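Uncharacterized ABC transporter solute-binding protein yclQ (Bacillus subtilis subsp. subtilis str. 168, PDB 3GFV) binds iron-free and ferric petrobactin, and the precursor 3,4-dihydroxybenzoic acid, as the solute-binding component of the YclNOPQ ABC transporter for ferric-petrobactin uptake. Local coordinates at residues F187-R192 / I196-G201. Residues are numbered along the deposited sequence; the frame is centred on the assembly and turned at random.
Sequences FGPKSR and IHDVFG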
loop_
_atom_site.group_PDB
_atom_site.type_symbol
_atom_site.label_atom_id
_atom_site.label_comp_id
_atom_site.label_asym_id
_atom_site.label_seq_id
_atom_site.Cartn_x
_atom_site.Cartn_y
_atom_site.Cartn_z
ATOM N N PHE A 187 -2.903 -14.062 4.099
ATOM C CA PHE A 187 -3.088 -12.810 4.795
ATOM C C PHE A 187 -4.546 -12.686 5.197
ATOM O O PHE A 187 -5.449 -12.795 4.349
ATOM C CB PHE A 187 -2.718 -11.670 3.851
ATOM C CG PHE A 187 -1.256 -11.591 3.560
ATOM C CD1 PHE A 187 -0.429 -10.787 4.343
ATOM C CD2 PHE A 187 -0.695 -12.318 2.506
ATOM C CE1 PHE A 187 0.936 -10.708 4.078
ATOM C CE2 PHE A 187 0.667 -12.243 2.237
ATOM C CZ PHE A 187 1.480 -11.435 3.018
ATOM N N GLY A 188 -4.771 -12.461 6.485
ATOM C CA GLY A 188 -6.115 -12.296 6.991
ATOM C C GLY A 188 -6.279 -10.934 7.631
ATOM O O GLY A 188 -5.469 -10.014 7.396
ATOM N N PRO A 189 -7.329 -10.785 8.442
ATOM C CA PRO A 189 -7.579 -9.509 9.122
ATOM C C PRO A 189 -6.341 -8.977 9.850
ATOM O O PRO A 189 -5.605 -9.748 10.462
ATOM C CB PRO A 189 -8.690 -9.859 10.122
ATOM C CG PRO A 189 -9.432 -10.990 9.468
ATOM C CD PRO A 189 -8.307 -11.821 8.828
ATOM N N LYS A 190 -6.119 -7.666 9.751
ATOM C CA LYS A 190 -5.061 -6.958 10.484
ATOM C C LYS A 190 -3.669 -7.215 9.913
ATOM O O LYS A 190 -2.687 -6.650 10.389
ATOM C CB LYS A 190 -5.092 -7.309 11.973
ATOM C CG LYS A 190 -6.461 -7.178 12.616
ATOM C CD LYS A 190 -6.784 -5.750 12.978
ATOM C CE LYS A 190 -8.123 -5.648 13.711
ATOM N NZ LYS A 190 -9.299 -5.865 12.802
ATOM N N SER A 191 -3.580 -8.054 8.885
ATOM C CA SER A 191 -2.293 -8.305 8.240
ATOM C C SER A 191 -1.978 -7.209 7.225
ATOM O O SER A 191 -2.757 -6.262 7.018
ATOM C CB SER A 191 -2.272 -9.679 7.546
ATOM O OG SER A 191 -3.032 -9.637 6.341
ATOM N N ARG A 192 -0.833 -7.350 6.578
ATOM C CA ARG A 192 -0.428 -6.404 5.561
ATOM C C ARG A 192 -1.529 -6.144 4.529
ATOM O O ARG A 192 -1.731 -5.023 4.093
ATOM C CB ARG A 192 0.818 -6.942 4.872
ATOM C CG ARG A 192 1.318 -6.061 3.767
ATOM C CD ARG A 192 2.554 -6.713 3.184
ATOM N NE ARG A 192 3.338 -5.782 2.396
ATOM C CZ ARG A 192 4.555 -6.048 1.944
ATOM N NH1 ARG A 192 5.124 -7.220 2.212
ATOM N NH2 ARG A 192 5.200 -5.142 1.228
ATOM N N ILE A 196 -8.607 -5.848 2.795
ATOM C CA ILE A 196 -9.616 -6.463 1.938
ATOM C C ILE A 196 -10.774 -6.962 2.814
ATOM O O ILE A 196 -11.945 -6.867 2.432
ATOM C CB ILE A 196 -8.991 -7.593 1.099
ATOM C CG1 ILE A 196 -8.149 -6.974 -0.029
ATOM C CG2 ILE A 196 -10.079 -8.492 0.531
ATOM C CD1 ILE A 196 -7.188 -7.959 -0.747
ATOM N N HIS A 197 -10.436 -7.425 4.010
ATOM C CA HIS A 197 -11.448 -7.798 5.008
ATOM C C HIS A 197 -11.832 -6.667 5.955
ATOM O O HIS A 197 -13.034 -6.447 6.216
ATOM C CB HIS A 197 -10.945 -8.984 5.835
ATOM C CG HIS A 197 -10.448 -10.112 5.003
ATOM N ND1 HIS A 197 -11.280 -10.849 4.178
ATOM C CD2 HIS A 197 -9.213 -10.653 4.869
ATOM C CE1 HIS A 197 -10.574 -11.779 3.569
ATOM N NE2 HIS A 197 -9.313 -11.685 3.974
ATOM N N ASP A 198 -10.831 -5.955 6.474
ATOM C CA ASP A 198 -11.056 -5.005 7.559
ATOM C C ASP A 198 -11.749 -3.737 7.077
ATOM O O ASP A 198 -12.484 -3.095 7.826
ATOM C CB ASP A 198 -9.725 -4.628 8.214
ATOM C CG ASP A 198 -8.986 -5.833 8.768
ATOM O OD1 ASP A 198 -9.655 -6.781 9.241
ATOM O OD2 ASP A 198 -7.746 -5.831 8.719
ATOM N N VAL A 199 -11.508 -3.382 5.826
ATOM C CA VAL A 199 -11.982 -2.108 5.296
ATOM C C VAL A 199 -13.028 -2.351 4.218
ATOM O O VAL A 199 -14.108 -1.767 4.258
ATOM C CB VAL A 199 -10.811 -1.291 4.725
ATOM C CG1 VAL A 199 -11.298 0.011 4.135
ATOM C CG2 VAL A 199 -9.800 -1.007 5.832
ATOM N N PHE A 200 -12.715 -3.252 3.277
ATOM C CA PHE A 200 -13.585 -3.475 2.128
ATOM C C PHE A 200 -14.708 -4.458 2.418
ATOM O O PHE A 200 -15.590 -4.652 1.580
ATOM C CB PHE A 200 -12.801 -3.979 0.904
ATOM C CG PHE A 200 -11.697 -3.054 0.457
ATOM C CD1 PHE A 200 -11.699 -1.724 0.842
ATOM C CD2 PHE A 200 -10.661 -3.531 -0.349
ATOM C CE1 PHE A 200 -10.676 -0.879 0.437
ATOM C CE2 PHE A 200 -9.622 -2.692 -0.777
ATOM C CZ PHE A 200 -9.631 -1.360 -0.380
ATOM N N GLY A 201 -14.651 -5.117 3.573
ATOM C CA GLY A 201 -15.793 -5.903 4.024
ATOM C C GLY A 201 -15.917 -7.338 3.515
ATOM O O GLY A 201 -16.948 -7.989 3.733
HETATM O O HOH W 1 -7.663 -13.937 3.679
#
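Pro189 and Asp198 bring the two backbones to their nearest approach, CA to CA 5.9 Å, where the type II beta turn Gly188-Ser191 lies against the short helix 195-198. Asp198 reaches across to the turn: its OD2 takes the amide of Lys190 on the syn lone pair, N to OD2 2.7 Å with an N-H...O angle of 155°. The other oxygen, OD1, rests against the proline, 3.3 Å from Pro189 CB. In Lys190, with positive phi at the third position of the turn, bends at chi2 (-81°) and chi4 (-73°) bring NZ round to Asp198 OD1 for a long salt bridge of 3.7 Å. In this periplasmic binding protein fold the turn starts the short loop that joins strand 183-187 to helix 195-198. Ser191 N closes the turn on Gly188 O, which also accepts Ser191 OG, 2.7 Å away in the carbonyl plane and on a lone pair. One residue earlier in the helix than Asp198, the His197 ring meets the Gly188-Pro189 peptide obliquely, CD2 4.0 Å from Pro189 N. A water 2.8 Å from His197 NE2 donates to Phe187 O, while ND1 is hydrogen-bonded to Val202 O.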